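Side-chain contacts in diaminopropionate ammonia-lyase (Escherichia coli, PDB 4D9I), which catalyses the pyridoxal phosphate-dependent elimination that turns either enantiomer of 2,3-diaminopropionate into pyruvate and ammonia, working as a homodimer: residues R322-P327 with I334-S339; V316-M321 with R386-E391; T114-T119 with R173-H178. All coordinates share one frame; numbering follows the deposited sequence.

Contact 1 (R322-P327 with I334-S339); sequences RVLGNP and IISGES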
loop_
_atom_site.group_PDB
_atom_site.type_symbol
_atom_site.label_atom_id
_atom_site.label_comp_id
_atom_site.label_asym_id
_atom_site.label_seq_id
_atom_site.Cartn_x
_atom_site.Cartn_y
_atom_site.Cartn_z
ATOM N N ARG B 322 -2.932 3.036 -5.441
ATOM C CA ARG B 322 -1.711 2.672 -4.706
ATOM C C ARG B 322 -1.300 3.716 -3.675
ATOM O O ARG B 322 -0.826 3.365 -2.570
ATOM C CB ARG B 322 -0.555 2.431 -5.671
ATOM C CG ARG B 322 -0.768 1.211 -6.567
ATOM C CD ARG B 322 0.441 0.954 -7.442
ATOM N NE ARG B 322 0.024 0.170 -8.586
ATOM C CZ ARG B 322 -0.064 0.639 -9.814
ATOM N NH1 ARG B 322 0.276 1.897 -10.082
ATOM N NH2 ARG B 322 -0.457 -0.167 -10.761
ATOM N N VAL B 323 -1.428 4.981 -4.054
ATOM C CA VAL B 323 -0.991 6.111 -3.190
ATOM C C VAL B 323 -1.902 6.167 -1.950
ATOM O O VAL B 323 -1.425 6.337 -0.827
ATOM C CB VAL B 323 -1.049 7.464 -3.946
ATOM C CG1 VAL B 323 -0.862 8.664 -2.995
ATOM C CG2 VAL B 323 -0.028 7.508 -5.088
ATOM N N LEU B 324 -3.216 6.005 -2.168
ATOM C CA LEU B 324 -4.180 5.938 -1.067
ATOM C C LEU B 324 -4.018 4.699 -0.180
ATOM O O LEU B 324 -4.175 4.797 1.039
ATOM C CB LEU B 324 -5.634 5.998 -1.597
ATOM C CG LEU B 324 -6.065 7.345 -2.154
ATOM C CD1 LEU B 324 -7.403 7.251 -2.919
ATOM C CD2 LEU B 324 -6.168 8.366 -1.047
ATOM N N GLY B 325 -3.695 3.556 -0.786
ATOM C CA GLY B 325 -3.615 2.290 -0.075
ATOM C C GLY B 325 -2.297 2.083 0.665
ATOM O O GLY B 325 -2.205 1.205 1.532
ATOM N N ASN B 326 -1.269 2.858 0.316
ATOM C CA ASN B 326 -0.001 2.781 1.032
ATOM C C ASN B 326 0.489 4.201 1.222
ATOM O O ASN B 326 1.305 4.697 0.452
ATOM C CB ASN B 326 1.023 1.888 0.294
ATOM C CG ASN B 326 2.348 1.761 1.038
ATOM O OD1 ASN B 326 2.599 2.449 2.046
ATOM N ND2 ASN B 326 3.239 0.922 0.507
ATOM N N PRO B 327 -0.036 4.859 2.263
ATOM C CA PRO B 327 0.116 6.295 2.396
ATOM C C PRO B 327 1.552 6.743 2.675
ATOM O O PRO B 327 2.441 5.942 3.038
ATOM C CB PRO B 327 -0.827 6.660 3.557
ATOM C CG PRO B 327 -1.058 5.380 4.292
ATOM C CD PRO B 327 -0.980 4.291 3.253
ATOM N N ILE B 334 -6.229 4.432 3.003
ATOM C CA ILE B 334 -7.587 4.417 2.442
ATOM C C ILE B 334 -7.656 3.353 1.336
ATOM O O ILE B 334 -6.787 3.293 0.453
ATOM C CB ILE B 334 -7.979 5.817 1.873
ATOM C CG1 ILE B 334 -8.028 6.875 3.002
ATOM C CG2 ILE B 334 -9.283 5.740 1.098
ATOM C CD1 ILE B 334 -8.109 8.324 2.539
ATOM N N ILE B 335 -8.675 2.495 1.400
ATOM C CA ILE B 335 -8.879 1.447 0.398
ATOM C C ILE B 335 -9.817 2.077 -0.636
ATOM O O ILE B 335 -10.972 2.397 -0.323
ATOM C CB ILE B 335 -9.517 0.172 1.001
ATOM C CG1 ILE B 335 -8.686 -0.383 2.186
ATOM C CG2 ILE B 335 -9.735 -0.880 -0.074
ATOM C CD1 ILE B 335 -7.210 -0.563 1.909
ATOM N N SER B 336 -9.298 2.283 -1.843
ATOM C CA SER B 336 -10.005 3.028 -2.880
ATOM C C SER B 336 -9.942 2.259 -4.201
ATOM O O SER B 336 -8.845 1.929 -4.682
ATOM C CB SER B 336 -9.356 4.409 -3.058
ATOM O OG SER B 336 -10.160 5.279 -3.853
ATOM N N GLY B 337 -11.115 2.034 -4.798
ATOM C CA GLY B 337 -11.225 1.303 -6.062
ATOM C C GLY B 337 -10.762 2.154 -7.226
ATOM O O GLY B 337 -10.472 3.330 -7.059
ATOM N N GLU B 338 -10.737 1.576 -8.418
ATOM C CA GLU B 338 -10.232 2.301 -9.585
ATOM C C GLU B 338 -10.899 3.672 -9.811
ATOM O O GLU B 338 -10.210 4.715 -9.880
ATOM C CB GLU B 338 -10.329 1.431 -10.836
ATOM C CG GLU B 338 -9.477 1.966 -11.969
ATOM C CD GLU B 338 -9.419 1.016 -13.140
ATOM O OE1 GLU B 338 -10.163 0.026 -13.145
ATOM O OE2 GLU B 338 -8.633 1.261 -14.069
ATOM N N SER B 339 -12.228 3.667 -9.882
ATOM C CA SER B 339 -12.990 4.900 -9.993
ATOM C C SER B 339 -12.987 5.773 -8.739
ATOM O O SER B 339 -13.145 6.992 -8.836
ATOM C CB SER B 339 -14.436 4.597 -10.402
ATOM O OG SER B 339 -14.442 4.102 -11.720
#
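Leu324 reaches across to Ile334 and Ser336 with its CB and both methyls. Its CB lies 3.6 Å from Ile334 O, close over the backbone of the 334-339 segment. CG stands anti to the carbonyl carbon (chi1 -70°), and from there the fork sends its two methyls to different partners. CD2 meets Ile334 CD1 at 4.1 Å, the two aliphatic chains crossing at a slant, while CD1 presses on Ser336 CB at 3.5 Å, tighter than usual for two carbons. Leucine suits the place because one branched tip can fill both sites, and Ala341 and Leu344 of helix 338-352 close in on it as well.

The contact closes the loop joining two helices in this fold type II enzyme: helix 315-325 ends, and the chain comes back past its last turn before entering helix 338-352. Ile334 N bonds to Leu324 O at 2.9 Å, nearly straight at the hydrogen (166°) but with the donor 40° out of the carbonyl plane, so a carbonyl at the helix end receives its amide from the returning loop. Gly325, without a side chain, brings its CA to 3.4 Å from Ile334 O in a CA-H...O contact. Small Ser336 accepts the pressure of the leucine methyl on its CB and turns its hydroxyl into a hydrogen bond with Ser375 OG.

Contact 2 (V316-M321 with R386-E391); sequences VAALGM and REVVWE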
loop_
_atom_site.group_PDB
_atom_site.type_symbol
_atom_site.label_atom_id
_atom_site.label_comp_id
_atom_site.label_asym_id
_atom_site.label_seq_id
_atom_site.Cartn_x
_atom_site.Cartn_y
_atom_site.Cartn_z
ATOM N N VAL B 316 -3.750 6.694 -14.395
ATOM C CA VAL B 316 -3.838 7.720 -13.358
ATOM C C VAL B 316 -4.612 7.187 -12.141
ATOM O O VAL B 316 -4.213 7.425 -10.993
ATOM C CB VAL B 316 -4.506 9.009 -13.907
ATOM C CG1 VAL B 316 -4.843 9.981 -12.781
ATOM C CG2 VAL B 316 -3.597 9.686 -14.921
ATOM N N ALA B 317 -5.702 6.460 -12.415
ATOM C CA ALA B 317 -6.559 5.879 -11.388
ATOM C C ALA B 317 -5.793 4.815 -10.616
ATOM O O ALA B 317 -5.790 4.831 -9.391
ATOM C CB ALA B 317 -7.843 5.305 -12.018
ATOM N N ALA B 318 -5.100 3.936 -11.341
ATOM C CA ALA B 318 -4.225 2.926 -10.726
ATOM C C ALA B 318 -3.212 3.552 -9.749
ATOM O O ALA B 318 -3.069 3.080 -8.633
ATOM C CB ALA B 318 -3.520 2.105 -11.786
ATOM N N LEU B 319 -2.522 4.608 -10.182
ATOM C CA LEU B 319 -1.583 5.349 -9.335
ATOM C C LEU B 319 -2.276 5.860 -8.056
ATOM O O LEU B 319 -1.775 5.677 -6.963
ATOM C CB LEU B 319 -0.998 6.516 -10.127
ATOM C CG LEU B 319 -0.088 7.529 -9.409
ATOM C CD1 LEU B 319 1.156 6.818 -8.886
ATOM C CD2 LEU B 319 0.306 8.632 -10.389
ATOM N N GLY B 320 -3.447 6.464 -8.212
ATOM C CA GLY B 320 -4.252 6.873 -7.063
ATOM C C GLY B 320 -4.569 5.751 -6.076
ATOM O O GLY B 320 -4.474 5.941 -4.874
ATOM N N MET B 321 -5.004 4.599 -6.588
ATOM C CA MET B 321 -5.313 3.445 -5.743
ATOM C C MET B 321 -4.115 3.086 -4.843
ATOM O O MET B 321 -4.279 2.836 -3.639
ATOM C CB MET B 321 -5.653 2.231 -6.605
ATOM C CG MET B 321 -6.951 2.359 -7.399
ATOM S SD MET B 321 -7.157 1.044 -8.618
ATOM C CE MET B 321 -7.533 -0.398 -7.631
ATOM N N ARG B 386 -6.258 -5.888 -5.790
ATOM C CA ARG B 386 -4.986 -6.488 -5.385
ATOM C C ARG B 386 -4.018 -6.626 -6.566
ATOM O O ARG B 386 -2.794 -6.461 -6.399
ATOM C CB ARG B 386 -5.210 -7.822 -4.664
ATOM C CG ARG B 386 -5.881 -7.674 -3.297
ATOM C CD ARG B 386 -5.169 -6.655 -2.413
ATOM N NE ARG B 386 -5.974 -6.291 -1.247
ATOM C CZ ARG B 386 -5.512 -5.623 -0.190
ATOM N NH1 ARG B 386 -4.234 -5.240 -0.138
ATOM N NH2 ARG B 386 -6.337 -5.327 0.813
ATOM N N GLU B 387 -4.553 -6.895 -7.758
ATOM C CA GLU B 387 -3.726 -6.862 -8.969
ATOM C C GLU B 387 -3.043 -5.491 -9.156
ATOM O O GLU B 387 -1.852 -5.415 -9.505
ATOM C CB GLU B 387 -4.545 -7.286 -10.209
ATOM C CG GLU B 387 -4.734 -8.784 -10.281
ATOM C CD GLU B 387 -5.865 -9.239 -11.201
ATOM O OE1 GLU B 387 -6.599 -8.407 -11.767
ATOM O OE2 GLU B 387 -6.026 -10.454 -11.339
ATOM N N VAL B 388 -3.770 -4.411 -8.871
ATOM C CA VAL B 388 -3.181 -3.065 -8.950
ATOM C C VAL B 388 -2.155 -2.802 -7.830
ATOM O O VAL B 388 -1.012 -2.402 -8.106
ATOM C CB VAL B 388 -4.256 -1.947 -8.970
ATOM C CG1 VAL B 388 -3.622 -0.550 -8.929
ATOM C CG2 VAL B 388 -5.156 -2.073 -10.199
ATOM N N VAL B 389 -2.561 -2.993 -6.576
ATOM C CA VAL B 389 -1.735 -2.512 -5.439
ATOM C C VAL B 389 -0.588 -3.467 -5.115
ATOM O O VAL B 389 0.486 -3.031 -4.660
ATOM C CB VAL B 389 -2.561 -2.128 -4.180
ATOM C CG1 VAL B 389 -3.626 -1.089 -4.541
ATOM C CG2 VAL B 389 -3.202 -3.335 -3.506
ATOM N N TRP B 390 -0.808 -4.757 -5.369
ATOM C CA TRP B 390 0.232 -5.785 -5.147
ATOM C C TRP B 390 0.996 -6.188 -6.383
ATOM O O TRP B 390 2.227 -6.261 -6.364
ATOM C CB TRP B 390 -0.376 -7.040 -4.533
ATOM C CG TRP B 390 -0.867 -6.916 -3.105
ATOM C CD1 TRP B 390 -0.728 -5.838 -2.234
ATOM C CD2 TRP B 390 -1.568 -7.951 -2.319
ATOM N NE1 TRP B 390 -1.291 -6.122 -1.017
ATOM C CE2 TRP B 390 -1.797 -7.375 -0.992
ATOM C CE3 TRP B 390 -2.007 -9.251 -2.575
ATOM C CZ2 TRP B 390 -2.450 -8.085 0.016
ATOM C CZ3 TRP B 390 -2.665 -9.950 -1.551
ATOM C CH2 TRP B 390 -2.879 -9.377 -0.291
ATOM N N GLU B 391 0.285 -6.477 -7.477
ATOM C CA GLU B 391 0.942 -7.014 -8.684
ATOM C C GLU B 391 1.536 -5.893 -9.533
ATOM O O GLU B 391 2.367 -6.129 -10.409
ATOM C CB GLU B 391 -0.030 -7.877 -9.506
ATOM C CG GLU B 391 -0.530 -9.102 -8.756
ATOM C CD GLU B 391 -1.472 -9.981 -9.557
ATOM O OE1 GLU B 391 -1.420 -9.981 -10.805
ATOM O OE2 GLU B 391 -2.245 -10.719 -8.926
#
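Met321 and Val388 meet at about a right angle, the thioether end of one lying across the forked end of the other. The methionine leaves its helix with CG anti to the carbonyl carbon, runs extended through chi2, and then bends at chi3 (73°), a turn that brings sulfur and methyl against the valine together. SD lies 3.9 Å from Val388 CG1 and 4.0 Å from Val388 CG2, so it sits near both branches, while CE comes to 3.9 Å from Val388 CB. A flexible, unbranched methionine can follow the valine in this way, and the rigid fork of Val388 offers a broad, shaped surface to follow.

The orientation of Val388 also serves the neighbouring turn. With CG1 anti to the backbone N (chi1 175°), that methyl is directed at Ala318, 3.9 Å from Ala318 CB and 3.7 Å from Ala318 O. The small alanine allows a close approach here: its CA and that of Val388 are 6.3 Å apart. Val389 takes the flank, its CG1 lying 4.1 Å from Met321 O and grazing Met321 CB.

The segment 386-391 belongs to helix 382-389 and the residues following it, set against helix 315-325 near the dimer interface. On its far side Arg386 lays CD over the centre of the Trp390 ring, whose NE1 bonds to Asn326 O of the second subunit. Between the two segments themselves the meeting is of methyls, a sulfur and backbone carbonyl oxygens, all buried, so it should depend on close fit and the exclusion of water, with little directional preference beyond the shapes of the side chains.

Contact 3 (T114-T119 with R173-H178); sequences TFATTT and RLTMQH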
loop_
_atom_site.group_PDB
_atom_site.type_symbol
_atom_site.label_atom_id
_atom_site.label_comp_id
_atom_site.label_asym_id
_atom_site.label_seq_id
_atom_site.Cartn_x
_atom_site.Cartn_y
_atom_site.Cartn_z
ATOM N N THR B 114 -41.530 -3.576 -7.909
ATOM C CA THR B 114 -40.329 -4.191 -8.462
ATOM C C THR B 114 -39.480 -3.117 -9.117
ATOM O O THR B 114 -39.923 -2.443 -10.053
ATOM C CB THR B 114 -40.670 -5.305 -9.465
ATOM O OG1 THR B 114 -41.492 -6.271 -8.810
ATOM C CG2 THR B 114 -39.405 -5.987 -9.972
ATOM N N PHE B 115 -38.275 -2.939 -8.588
ATOM C CA PHE B 115 -37.352 -1.930 -9.101
ATOM C C PHE B 115 -36.371 -2.532 -10.084
ATOM O O PHE B 115 -35.651 -3.469 -9.743
ATOM C CB PHE B 115 -36.594 -1.265 -7.951
ATOM C CG PHE B 115 -37.488 -0.536 -7.005
ATOM C CD1 PHE B 115 -38.124 0.632 -7.406
ATOM C CD2 PHE B 115 -37.729 -1.036 -5.734
ATOM C CE1 PHE B 115 -38.973 1.308 -6.543
ATOM C CE2 PHE B 115 -38.593 -0.377 -4.867
ATOM C CZ PHE B 115 -39.203 0.802 -5.264
ATOM N N ALA B 116 -36.308 -1.957 -11.278
ATOM C CA ALA B 116 -35.482 -2.509 -12.357
ATOM C C ALA B 116 -34.351 -1.554 -12.725
ATOM O O ALA B 116 -34.564 -0.347 -12.890
ATOM C CB ALA B 116 -36.336 -2.838 -13.569
ATOM N N THR B 117 -33.142 -2.102 -12.846
ATOM C CA THR B 117 -31.964 -1.271 -12.930
ATOM C C THR B 117 -30.844 -1.934 -13.715
ATOM O O THR B 117 -30.632 -3.133 -13.588
ATOM C CB THR B 117 -31.481 -0.957 -11.496
ATOM O OG1 THR B 117 -32.477 -0.155 -10.840
ATOM C CG2 THR B 117 -30.158 -0.225 -11.491
ATOM N N THR B 118 -30.148 -1.140 -14.528
ATOM C CA THR B 118 -28.856 -1.510 -15.117
ATOM C C THR B 118 -27.705 -0.845 -14.352
ATOM O O THR B 118 -27.803 0.313 -13.950
ATOM C CB THR B 118 -28.761 -1.155 -16.619
ATOM O OG1 THR B 118 -29.579 -2.053 -17.377
ATOM C CG2 THR B 118 -27.325 -1.296 -17.113
ATOM N N THR B 119 -26.619 -1.593 -14.162
ATOM C CA THR B 119 -25.481 -1.129 -13.400
ATOM C C THR B 119 -24.193 -1.844 -13.793
ATOM O O THR B 119 -24.210 -2.981 -14.281
ATOM C CB THR B 119 -25.682 -1.354 -11.891
ATOM O OG1 THR B 119 -24.679 -0.620 -11.161
ATOM C CG2 THR B 119 -25.600 -2.858 -11.551
ATOM N N ARG B 173 -31.198 -0.182 -22.236
ATOM C CA ARG B 173 -32.372 -0.299 -23.096
ATOM C C ARG B 173 -33.141 -1.595 -22.822
ATOM O O ARG B 173 -34.371 -1.584 -22.755
ATOM C CB ARG B 173 -31.973 -0.183 -24.577
ATOM C CG ARG B 173 -31.993 1.234 -25.154
ATOM C CD ARG B 173 -30.919 2.146 -24.564
ATOM N N LEU B 174 -32.420 -2.702 -22.633
ATOM C CA LEU B 174 -33.059 -3.964 -22.245
ATOM C C LEU B 174 -33.820 -3.835 -20.911
ATOM O O LEU B 174 -34.904 -4.395 -20.762
ATOM C CB LEU B 174 -32.046 -5.111 -22.190
ATOM N N THR B 175 -33.253 -3.091 -19.957
ATOM C CA THR B 175 -33.921 -2.819 -18.673
ATOM C C THR B 175 -35.250 -2.071 -18.867
ATOM O O THR B 175 -36.257 -2.447 -18.278
ATOM C CB THR B 175 -32.992 -2.079 -17.674
ATOM O OG1 THR B 175 -32.001 -2.987 -17.185
ATOM C CG2 THR B 175 -33.759 -1.548 -16.462
ATOM N N MET B 176 -35.235 -1.032 -19.701
ATOM C CA MET B 176 -36.432 -0.238 -20.014
ATOM C C MET B 176 -37.489 -1.088 -20.702
ATOM O O MET B 176 -38.678 -1.038 -20.348
ATOM C CB MET B 176 -36.076 0.968 -20.894
ATOM C CG MET B 176 -34.859 1.752 -20.404
ATOM S SD MET B 176 -34.707 3.350 -21.220
ATOM C CE MET B 176 -33.087 3.255 -21.966
ATOM N N GLN B 177 -37.038 -1.868 -21.683
ATOM C CA GLN B 177 -37.874 -2.832 -22.385
ATOM C C GLN B 177 -38.620 -3.757 -21.427
ATOM O O GLN B 177 -39.850 -3.806 -21.435
ATOM C CB GLN B 177 -37.030 -3.676 -23.345
ATOM C CG GLN B 177 -37.367 -3.506 -24.811
ATOM C CD GLN B 177 -37.432 -4.840 -25.539
ATOM O OE1 GLN B 177 -36.474 -5.612 -25.538
ATOM N NE2 GLN B 177 -38.571 -5.119 -26.162
ATOM N N HIS B 178 -37.867 -4.489 -20.606
ATOM C CA HIS B 178 -38.462 -5.491 -19.715
ATOM C C HIS B 178 -39.336 -4.873 -18.657
ATOM O O HIS B 178 -40.352 -5.452 -18.270
ATOM C CB HIS B 178 -37.388 -6.371 -19.077
ATOM C CG HIS B 178 -36.649 -7.246 -20.060
ATOM N ND1 HIS B 178 -35.442 -6.916 -20.560
ATOM C CD2 HIS B 178 -36.983 -8.474 -20.625
ATOM C CE1 HIS B 178 -35.026 -7.878 -21.408
ATOM N NE2 HIS B 178 -35.968 -8.832 -21.444
#
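Thr118 and Thr175 join hydroxyl to hydroxyl, OG1 to OG1 at 2.6 Å, a short hydrogen bond in which either may be the donor. This is the tight part of the contact. Thr175 has its OG1 anti to the carbonyl carbon (chi1 -73°), which aims the oxygen at Thr118 and swings the methyl toward the strand backbone. There CG2 rests 3.7 Å from Thr117 N and 4.1 Å from Ala116 CB, the short alanine letting the helix come near. Threonine thus suits the spot doubly, one branch polar and one apolar. A valine here would probably keep the methyl packing but leave the buried Thr118 OG1 with little beyond its weak bond to Thr171 O.

The side of the helix turned from the strand is more open to solvent. Gln177 is exposed and Met176 partly so, and the guanidinium of Arg173 is not modelled, consistent with mobility. His178 starts toward the strand, but its ring leads away and folds back on its own helix: ND1 donates to Leu174 O at 2.6 Å, bent at the hydrogen (139°), while His178 N reaches the same oxygen from the opposite face of the carbonyl plane.

Strand 114-118 and helix 168-182 run nearly antiparallel, their local axes 162° apart and 7.7 Å at closest approach. That is the layering of the parallel alpha/beta sheet of 160-163, 137-142, 114-118 and 185-186, in which helix 168-182 forms the crossover from strand 160-163 to strand 185-186.

In the fold
Contacts 1 and 2 share helix 315-325 and lie with their centres 7 Å apart, contact 1 nested inside the loop that contact 2 closes. They touch directly: Arg322 NE is 2.8 Å from Val388 O, probably a hydrogen bond, and Ser336 O packs on Met321 CG. Both also reach the second subunit, placing them at the dimer interface and away from the annotated active-site residues. Contact 3 lies on the four-stranded parallel sheet, its centre 32 Å from that of either, and closes earlier in the chain. It alone approaches catalysis: the Thr118 side chain is about 7 Å from that of Asp120, the inferred proton acceptor for L-diaminopropionate, and about 8 Å from a bound Tris molecule.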